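Local coordinates for protein NAD-dependent aldehyde dehydrogenase (Burkholderia multivorans, PDB 5UJU) that probably oxidises aldehydes to carboxylic acids, using NAD+ as the hydride acceptor, at residues 483-488 with 535-540; 321-326 with 474-479; 293-298 with 314-319; 352-357 with 520-525. One frame throughout, in Å; residues are numbered along the deposited sequence.

Contact 1 (483-488 with 535-540)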
# COMPACT_ATOMS: atom_id res chain seq x y z
N HIS A 483 12.47 -17.83 -5.89
CA HIS A 483 13.69 -17.09 -5.59
C HIS A 483 13.64 -15.63 -6.01
O HIS A 483 14.57 -14.88 -5.68
CB HIS A 483 14.88 -17.80 -6.25
CG HIS A 483 15.06 -19.21 -5.77
ND1 HIS A 483 15.64 -19.51 -4.56
CD2 HIS A 483 14.73 -20.39 -6.34
CE1 HIS A 483 15.66 -20.83 -4.40
NE2 HIS A 483 15.11 -21.38 -5.47
N GLY A 484 12.58 -15.20 -6.70
CA GLY A 484 12.50 -13.83 -7.17
C GLY A 484 13.10 -13.67 -8.56
O GLY A 484 13.91 -14.49 -9.02
N ALA A 485 12.66 -12.62 -9.25
CA ALA A 485 13.20 -12.33 -10.57
C ALA A 485 12.69 -10.98 -11.03
O ALA A 485 11.53 -10.64 -10.78
CB ALA A 485 12.82 -13.40 -11.61
N LEU A 486 13.54 -10.24 -11.74
CA LEU A 486 13.14 -8.99 -12.38
C LEU A 486 12.82 -9.15 -13.86
O LEU A 486 11.96 -8.42 -14.36
CB LEU A 486 14.24 -7.93 -12.22
CG LEU A 486 14.42 -7.34 -10.83
CD1 LEU A 486 15.43 -6.21 -10.90
CD2 LEU A 486 13.09 -6.84 -10.22
N THR A 487 13.50 -10.05 -14.58
CA THR A 487 13.20 -10.21 -16.00
C THR A 487 13.19 -11.68 -16.37
O THR A 487 13.88 -12.51 -15.77
CB THR A 487 14.21 -9.46 -16.90
OG1 THR A 487 15.53 -9.98 -16.68
CG2 THR A 487 14.22 -7.95 -16.59
N LEU A 488 12.38 -11.98 -17.39
CA LEU A 488 12.32 -13.29 -18.03
C LEU A 488 12.26 -13.05 -19.53
O LEU A 488 11.47 -12.22 -20.00
CB LEU A 488 11.10 -14.08 -17.56
CG LEU A 488 10.82 -15.39 -18.31
CD1 LEU A 488 11.92 -16.44 -18.04
CD2 LEU A 488 9.43 -15.91 -17.94
N GLY A 535 6.47 -6.55 -7.73
CA GLY A 535 6.01 -6.64 -6.36
C GLY A 535 5.37 -7.96 -5.99
O GLY A 535 4.86 -8.09 -4.87
N ALA A 536 5.36 -8.95 -6.90
CA ALA A 536 4.69 -10.23 -6.66
C ALA A 536 5.63 -11.37 -6.27
O ALA A 536 5.16 -12.39 -5.77
CB ALA A 536 3.89 -10.67 -7.89
N ASN A 537 6.94 -11.25 -6.51
CA ASN A 537 7.87 -12.32 -6.22
C ASN A 537 8.98 -11.79 -5.33
O ASN A 537 9.07 -10.58 -5.08
CB ASN A 537 8.39 -12.97 -7.53
CG ASN A 537 9.38 -12.11 -8.32
OD1 ASN A 537 10.26 -11.45 -7.77
ND2 ASN A 537 9.24 -12.15 -9.64
N PRO A 538 9.83 -12.68 -4.76
CA PRO A 538 10.78 -12.24 -3.73
C PRO A 538 11.87 -11.26 -4.17
O PRO A 538 12.67 -10.87 -3.32
CB PRO A 538 11.42 -13.56 -3.28
CG PRO A 538 10.33 -14.54 -3.46
CD PRO A 538 9.64 -14.14 -4.73
N ALA A 539 11.93 -10.84 -5.44
CA ALA A 539 12.96 -9.88 -5.82
C ALA A 539 12.61 -8.44 -5.43
O ALA A 539 13.51 -7.58 -5.43
CB ALA A 539 13.22 -9.95 -7.33
N ALA A 540 11.36 -8.16 -5.11
CA ALA A 540 10.93 -6.80 -4.77
C ALA A 540 9.50 -6.87 -4.26
O ALA A 540 8.70 -7.64 -4.79
CB ALA A 540 11.00 -5.86 -5.98
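Asn537 pairs its side-chain amide with the backbone of Ala485, joining the loop 535-540 to the turn that leads from helix 469-483 into strand 487-491. Its CB heads toward 483-488, and CG sits between the backbone N and the carbonyl carbon (chi1 73°), 3.4 Å from Ala485 N. Beyond CG the amide divides its work. OD1 accepts Ala539 N at 2.9 Å in the carbonyl plane, which makes an Asx turn, and also Ala485 N at 3.1 Å, which comes from above that plane. ND2 donates to Ala485 O at 3.0 Å, in the plane of both groups and on a lone pair, and has a second acceptor in Gly508 O. Alongside, Gly484, at positive phi where the helix ends, brings its CA to 3.5 Å from Ala539 N, while Pro538 CD lies 3.7 Å from Gly484 N. Ala539 CB presses on Ala485 N at 3.3 Å and reaches Leu486 CD2 at 4.2 Å. Nearby, Gly535 O bonds Arg205 of the second subunit. OD1 takes two N-H donors and ND2 meets two carbonyls, so the buried amide is satisfied at both ends and its partners fix which way round it lies.

Contact 2 (321-326 with 474-479)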
# COMPACT_ATOMS: atom_id res chain seq x y z
N VAL A 321 16.68 -14.17 -9.72
CA VAL A 321 17.33 -15.01 -10.72
C VAL A 321 16.70 -14.66 -12.06
O VAL A 321 15.56 -15.05 -12.35
CB VAL A 321 17.17 -16.51 -10.41
CG1 VAL A 321 17.80 -17.36 -11.53
CG2 VAL A 321 17.81 -16.82 -9.06
N ASN A 322 17.43 -13.91 -12.88
CA ASN A 322 16.94 -13.55 -14.21
C ASN A 322 17.29 -14.65 -15.21
O ASN A 322 18.41 -15.18 -15.20
CB ASN A 322 17.53 -12.22 -14.66
CG ASN A 322 17.12 -11.07 -13.73
OD1 ASN A 322 15.98 -11.02 -13.27
ND2 ASN A 322 18.05 -10.18 -13.44
N GLN A 323 16.33 -14.97 -16.07
CA GLN A 323 16.34 -16.22 -16.82
C GLN A 323 16.02 -15.97 -18.29
O GLN A 323 15.27 -15.05 -18.62
CB GLN A 323 15.31 -17.19 -16.23
CG GLN A 323 15.70 -17.74 -14.87
CD GLN A 323 14.55 -18.46 -14.18
OE1 GLN A 323 13.47 -17.90 -14.00
NE2 GLN A 323 14.78 -19.72 -13.82
N ILE A 324 16.62 -16.79 -19.16
CA ILE A 324 16.31 -16.81 -20.58
C ILE A 324 15.91 -18.24 -20.95
O ILE A 324 16.63 -19.19 -20.60
CB ILE A 324 17.49 -16.36 -21.46
CG1 ILE A 324 17.94 -14.94 -21.11
CG2 ILE A 324 17.10 -16.40 -22.92
CD1 ILE A 324 19.14 -14.50 -21.95
N VAL A 325 14.79 -18.40 -21.64
CA VAL A 325 14.34 -19.68 -22.16
C VAL A 325 14.52 -19.65 -23.67
O VAL A 325 13.90 -18.83 -24.36
CB VAL A 325 12.89 -19.98 -21.78
CG1 VAL A 325 12.41 -21.23 -22.53
CG2 VAL A 325 12.74 -20.19 -20.27
N ILE A 326 15.38 -20.53 -24.19
CA ILE A 326 15.63 -20.62 -25.63
C ILE A 326 14.94 -21.87 -26.16
O ILE A 326 15.32 -23.00 -25.83
CB ILE A 326 17.12 -20.62 -25.98
CG1 ILE A 326 17.80 -19.35 -25.46
CG2 ILE A 326 17.27 -20.73 -27.48
CD1 ILE A 326 19.26 -19.19 -25.87
N ASP A 474 8.64 -24.55 -17.09
CA ASP A 474 8.19 -24.91 -15.75
C ASP A 474 9.23 -24.49 -14.71
O ASP A 474 8.89 -23.94 -13.66
CB ASP A 474 7.92 -26.41 -15.66
CG ASP A 474 7.39 -26.82 -14.30
OD1 ASP A 474 6.31 -26.34 -13.91
OD2 ASP A 474 8.06 -27.61 -13.60
N LEU A 475 10.50 -24.75 -15.01
CA LEU A 475 11.58 -24.38 -14.10
C LEU A 475 11.67 -22.86 -13.94
O LEU A 475 11.81 -22.36 -12.81
CB LEU A 475 12.89 -24.96 -14.62
CG LEU A 475 14.04 -24.96 -13.62
CD1 LEU A 475 13.59 -25.64 -12.35
CD2 LEU A 475 15.23 -25.67 -14.23
N ALA A 476 11.59 -22.12 -15.04
CA ALA A 476 11.75 -20.67 -14.98
C ALA A 476 10.66 -20.02 -14.14
O ALA A 476 10.93 -19.17 -13.28
CB ALA A 476 11.78 -20.07 -16.38
N GLY A 477 9.40 -20.42 -14.36
CA GLY A 477 8.31 -19.89 -13.56
C GLY A 477 8.42 -20.26 -12.09
O GLY A 477 8.11 -19.46 -11.20
N GLU A 478 8.87 -21.49 -11.81
CA GLU A 478 9.03 -21.92 -10.43
C GLU A 478 10.13 -21.13 -9.74
O GLU A 478 9.95 -20.69 -8.59
CB GLU A 478 9.33 -23.42 -10.38
CG GLU A 478 9.69 -23.92 -9.00
CD GLU A 478 10.14 -25.38 -9.00
OE1 GLU A 478 9.80 -26.13 -9.95
OE2 GLU A 478 10.83 -25.78 -8.05
N ILE A 479 11.26 -20.95 -10.41
CA ILE A 479 12.40 -20.29 -9.79
C ILE A 479 12.12 -18.81 -9.58
O ILE A 479 12.52 -18.23 -8.56
CB ILE A 479 13.67 -20.51 -10.64
CG1 ILE A 479 14.15 -21.96 -10.47
CG2 ILE A 479 14.76 -19.50 -10.28
CD1 ILE A 479 15.29 -22.34 -11.40
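Gln323 and Ala476 meet where strand 323-326 is covered by helix 469-483, the two short segments running nearly antiparallel (166°) with their axes 9.3 Å apart. This is helix-on-sheet packing of an alpha/beta domain, and the tight part is around Val321 and Gln323. Gln323 has CG anti to the carbonyl carbon (chi1 -70°) and an extended chain beyond it, which carries the flat amide group across to the helix; CD comes within 3.7 Å of Ala476 CA and 4.2 Å of Ile479 CB. The flat end of Gln323 thus lies close to the helix backbone at Ala476. Next to it Val321 and Ile479 cross obliquely, Val321 CB standing 3.8 Å from Ile479 CG2 and Val321 CG1 only slightly farther off. Toward the other end the contact thins: Val325 offers a single methyl, CG2, at 4.0 Å from Ala476 CB.

The solvent side of the helix is of another character. Asp474 is exposed and Glu478 partly so, and neither touches the strand; they form salt bridges with Arg507 and Arg449 respectively. On the strand, Ile324 turns away from the helix and covers Pro354.

Within the seven-stranded sheet, strand 323-326 runs between 487-491 and 356-360, and the helix, which leads through a short turn into 487-491, spans both neighbours: Ala476 also touches Leu488, while Ile479 rests on Tyr358 and on Phe452 of helix 449-452.

Contact 3 (293-298 with 314-319)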
# COMPACT_ATOMS: atom_id res chain seq x y z
N ILE A 293 10.47 3.59 4.36
CA ILE A 293 11.82 3.13 4.02
C ILE A 293 11.80 2.62 2.59
O ILE A 293 10.96 1.78 2.25
CB ILE A 293 12.31 2.02 4.97
CG1 ILE A 293 12.32 2.48 6.43
CG2 ILE A 293 13.71 1.49 4.51
CD1 ILE A 293 12.68 1.37 7.43
N ASP A 294 12.71 3.13 1.75
CA ASP A 294 12.93 2.61 0.40
C ASP A 294 14.34 2.03 0.32
O ASP A 294 15.32 2.75 0.54
CB ASP A 294 12.74 3.70 -0.66
CG ASP A 294 11.26 4.08 -0.85
OD1 ASP A 294 10.59 3.53 -1.76
OD2 ASP A 294 10.76 4.90 -0.07
N PHE A 295 14.43 0.74 -0.01
CA PHE A 295 15.69 0.01 0.08
C PHE A 295 15.98 -0.73 -1.21
O PHE A 295 15.09 -1.38 -1.78
CB PHE A 295 15.64 -0.98 1.25
CG PHE A 295 16.73 -2.03 1.22
CD1 PHE A 295 16.54 -3.24 0.56
CD2 PHE A 295 17.94 -1.82 1.87
CE1 PHE A 295 17.53 -4.22 0.55
CE2 PHE A 295 18.93 -2.79 1.87
CZ PHE A 295 18.73 -4.00 1.21
N THR A 296 17.25 -0.67 -1.65
CA THR A 296 17.77 -1.51 -2.72
C THR A 296 19.00 -2.25 -2.22
O THR A 296 19.94 -1.62 -1.72
CB THR A 296 18.15 -0.69 -3.96
OG1 THR A 296 17.01 0.04 -4.42
CG2 THR A 296 18.62 -1.61 -5.08
N GLY A 297 19.00 -3.58 -2.33
CA GLY A 297 20.17 -4.33 -1.87
C GLY A 297 19.87 -5.80 -1.73
O GLY A 297 19.05 -6.35 -2.48
N SER A 298 20.53 -6.43 -0.77
CA SER A 298 20.44 -7.88 -0.62
C SER A 298 19.06 -8.31 -0.17
O SER A 298 18.32 -7.55 0.48
CB SER A 298 21.48 -8.41 0.38
OG SER A 298 21.10 -8.13 1.71
N VAL A 314 7.63 -0.20 4.13
CA VAL A 314 8.92 -0.61 3.59
C VAL A 314 8.76 -1.04 2.13
O VAL A 314 7.93 -1.91 1.82
CB VAL A 314 9.53 -1.75 4.43
CG1 VAL A 314 10.91 -2.11 3.92
CG2 VAL A 314 9.61 -1.32 5.88
N TYR A 315 9.54 -0.42 1.25
CA TYR A 315 9.58 -0.75 -0.17
C TYR A 315 10.97 -1.27 -0.50
O TYR A 315 11.96 -0.60 -0.21
CB TYR A 315 9.27 0.48 -1.02
CG TYR A 315 8.00 1.18 -0.57
CD1 TYR A 315 6.77 0.83 -1.12
CD2 TYR A 315 8.03 2.18 0.40
CE1 TYR A 315 5.61 1.45 -0.74
CE2 TYR A 315 6.87 2.81 0.81
CZ TYR A 315 5.66 2.44 0.24
OH TYR A 315 4.49 3.05 0.61
N THR A 316 11.04 -2.47 -1.08
CA THR A 316 12.32 -3.14 -1.23
C THR A 316 12.53 -3.57 -2.67
O THR A 316 11.57 -3.95 -3.36
CB THR A 316 12.46 -4.37 -0.32
OG1 THR A 316 11.39 -5.29 -0.60
CG2 THR A 316 12.44 -3.98 1.16
N GLU A 317 13.79 -3.47 -3.10
CA GLU A 317 14.35 -4.13 -4.29
C GLU A 317 15.44 -5.06 -3.81
O GLU A 317 16.41 -4.61 -3.19
CB GLU A 317 14.94 -3.12 -5.28
CG GLU A 317 13.99 -2.06 -5.81
CD GLU A 317 13.22 -2.55 -7.01
OE1 GLU A 317 13.71 -3.51 -7.65
OE2 GLU A 317 12.16 -1.98 -7.33
N LYS A 318 15.30 -6.35 -4.10
CA LYS A 318 16.20 -7.38 -3.59
C LYS A 318 16.77 -8.18 -4.77
O LYS A 318 16.66 -7.79 -5.93
CB LYS A 318 15.46 -8.25 -2.56
CG LYS A 318 14.89 -7.42 -1.37
CD LYS A 318 13.82 -8.18 -0.57
CE LYS A 318 12.49 -8.27 -1.32
NZ LYS A 318 11.44 -8.87 -0.45
N ALA A 319 17.38 -9.32 -4.47
CA ALA A 319 18.00 -10.13 -5.50
C ALA A 319 17.00 -11.10 -6.12
O ALA A 319 16.03 -11.52 -5.47
CB ALA A 319 19.18 -10.92 -4.93
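The carboxylate of Asp294 and the ring of Tyr315 lie side by side, pointing the same way with planes only 10° apart, on one face of a parallel strand pair from a beta-alpha-beta unit (strand 290-296, helix 299-308, strand 313-317). Asp294 OD1 comes to 3.4 Å from Tyr315 CB, and Ile293 O meets the ring edge near CD2. Arg553 serves both groups, through a salt bridge to Asp294 OD2 and a cation-pi contact with Tyr315, whose OH bonds Gln313. On the other face Phe295 has CG anti to the backbone N (chi1 165°); its CD1 lies 4.2 Å from Thr316 CG2, and its ring also packs on Leu305 of the connecting helix.

Four backbone bonds hold the strands in parallel register: Tyr315 N to Ile293 O, Phe295 N to Tyr315 O and Glu317 N to Phe295 O, each 2.8 Å, then Gly297 N to Glu317 O at 2.9 Å, past the strand end. In aldehyde dehydrogenases such units build the Rossmann-like NAD-binding domain, and this pair probably belongs to it. Ser298 follows as N-cap of helix 299-308, its OG on Asn301 N. Where the strands run out, Lys318 CA still points its hydrogen at Gly297 O, 3.2 Å away.

Contact 4 (352-357 with 520-525)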
# COMPACT_ATOMS: atom_id res chain seq x y z
N THR A 352 18.82 -6.31 -13.82
CA THR A 352 17.97 -6.90 -14.84
C THR A 352 18.73 -7.85 -15.77
O THR A 352 18.13 -8.38 -16.70
CB THR A 352 17.34 -5.80 -15.67
OG1 THR A 352 18.38 -4.93 -16.10
CG2 THR A 352 16.32 -5.00 -14.85
N ALA A 353 20.03 -8.04 -15.55
CA ALA A 353 20.85 -8.83 -16.47
C ALA A 353 20.54 -10.32 -16.34
O ALA A 353 20.33 -10.82 -15.23
CB ALA A 353 22.32 -8.60 -16.18
N PRO A 354 20.54 -11.06 -17.45
CA PRO A 354 20.24 -12.50 -17.37
C PRO A 354 21.37 -13.28 -16.71
O PRO A 354 22.55 -12.99 -16.89
CB PRO A 354 20.07 -12.91 -18.84
CG PRO A 354 20.93 -11.94 -19.60
CD PRO A 354 20.84 -10.63 -18.83
N GLN A 355 20.99 -14.31 -15.97
CA GLN A 355 21.97 -15.24 -15.41
C GLN A 355 21.82 -16.65 -15.96
O GLN A 355 22.83 -17.28 -16.30
CB GLN A 355 21.86 -15.27 -13.88
CG GLN A 355 22.82 -16.27 -13.24
CD GLN A 355 22.64 -16.38 -11.74
OE1 GLN A 355 23.08 -15.52 -10.98
NE2 GLN A 355 21.98 -17.45 -11.29
N ASN A 356 20.60 -17.18 -16.03
CA ASN A 356 20.35 -18.56 -16.41
C ASN A 356 19.77 -18.61 -17.82
O ASN A 356 18.80 -17.91 -18.12
CB ASN A 356 19.40 -19.23 -15.42
CG ASN A 356 19.99 -19.33 -14.01
OD1 ASN A 356 21.13 -18.95 -13.76
ND2 ASN A 356 19.20 -19.85 -13.09
N ILE A 357 20.37 -19.44 -18.67
CA ILE A 357 19.96 -19.57 -20.07
C ILE A 357 19.62 -21.04 -20.31
O ILE A 357 20.52 -21.89 -20.38
CB ILE A 357 21.06 -19.07 -21.02
CG1 ILE A 357 21.42 -17.61 -20.67
CG2 ILE A 357 20.61 -19.17 -22.48
CD1 ILE A 357 22.62 -17.07 -21.43
N VAL A 520 16.90 -3.76 -28.57
CA VAL A 520 16.35 -3.67 -27.22
C VAL A 520 16.81 -4.91 -26.46
O VAL A 520 16.69 -6.04 -26.96
CB VAL A 520 14.82 -3.55 -27.24
CG1 VAL A 520 14.26 -3.66 -25.83
CG2 VAL A 520 14.39 -2.22 -27.87
N PHE A 521 17.36 -4.70 -25.26
CA PHE A 521 17.90 -5.79 -24.46
C PHE A 521 17.08 -5.97 -23.19
O PHE A 521 16.51 -5.00 -22.65
CB PHE A 521 19.36 -5.53 -24.10
CG PHE A 521 20.20 -5.16 -25.28
CD1 PHE A 521 20.56 -6.13 -26.21
CD2 PHE A 521 20.58 -3.84 -25.50
CE1 PHE A 521 21.31 -5.80 -27.32
CE2 PHE A 521 21.34 -3.50 -26.61
CZ PHE A 521 21.71 -4.49 -27.53
N VAL A 522 17.00 -7.22 -22.73
CA VAL A 522 16.21 -7.52 -21.54
C VAL A 522 16.66 -6.67 -20.36
O VAL A 522 15.85 -6.35 -19.48
CB VAL A 522 16.27 -9.03 -21.21
CG1 VAL A 522 17.66 -9.43 -20.70
CG2 VAL A 522 15.17 -9.40 -20.22
N ASN A 523 17.93 -6.23 -20.35
CA ASN A 523 18.40 -5.37 -19.27
C ASN A 523 17.64 -4.05 -19.22
O ASN A 523 17.53 -3.45 -18.15
CB ASN A 523 19.89 -5.04 -19.39
CG ASN A 523 20.73 -6.24 -19.80
OD1 ASN A 523 20.37 -6.99 -20.69
ND2 ASN A 523 21.88 -6.41 -19.14
N GLN A 524 17.12 -3.59 -20.36
CA GLN A 524 16.62 -2.22 -20.47
C GLN A 524 15.16 -2.11 -20.07
O GLN A 524 14.35 -3.02 -20.29
CB GLN A 524 16.79 -1.72 -21.90
CG GLN A 524 18.23 -1.65 -22.36
CD GLN A 524 18.35 -1.37 -23.85
OE1 GLN A 524 17.64 -1.95 -24.67
NE2 GLN A 524 19.23 -0.44 -24.19
N SER A 525 14.81 -0.97 -19.47
CA SER A 525 13.41 -0.66 -19.21
C SER A 525 13.23 0.85 -19.31
O SER A 525 14.10 1.62 -18.91
CB SER A 525 12.93 -1.19 -17.85
OG SER A 525 13.42 -0.42 -16.76
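A type I beta turn, Phe521 to Gln524, packs through its two middle residues, Val522 and Asn523, on Thr352, Ala353 and Pro354 of the loop that enters strand 356-360 of the seven-stranded alpha/beta sheet. The turn is closed by Gln524 N to Phe521 O at 2.8 Å, and Gln524 OE1 accepts Phe521 N as well. Across the contact Thr352 OG1, set between its backbone N and carbonyl carbon (chi1 51°), donates to Asn523 O at 2.7 Å, in the carbonyl plane and on a lone pair. The approach is well to one side (C=O...OG1 angle 112°), and OG1 is also 3.2 Å from Asn523 CA.

The Asn523 amide meets Ala353 and Pro354: ND2 is 3.7 Å from Ala353 CB and OD1 is 4.1 Å from Pro354 CD, the proline and asparagine side chains crossing at about a right angle. ND2 also donates to Ser342 O of helix 332-344. The side chain of Ala353 is about 4 Å from the sodium ion, whose site includes Gly348 and Gly458, and Gln524 O bonds Arg560 of the second subunit. Val522 completes the apolar side, sliding past Pro354 in the opposite direction with CG1 3.9 Å from Pro354 CD.

How the contacts relate
Contacts 1, 2 and 4 gather on one seven-stranded sheet, in which strands 356-360, 323-326 and 487-491 are consecutive neighbours; their centres lie 11 to 13 Å apart. Asn322 is a shared node, its OD1 taking Leu486 N and Thr487 N while its ND2 reaches Ala353 O. Contact 3 lies in the other sheet, on strands 290-296 and 313-317, its centre 12 Å from that of contact 1 but 20 to 22 Å from those of contacts 4 and 2; its segment 314-319 runs almost directly into 321-326 and touches loop 535-540. Along the chain contact 3 closes first, contact 2 closes before contact 1 opens, and contact 4 alternates with both. Distant chain stretches thus tie the two sheets together, and contacts 1 and 4 also touch the second subunit.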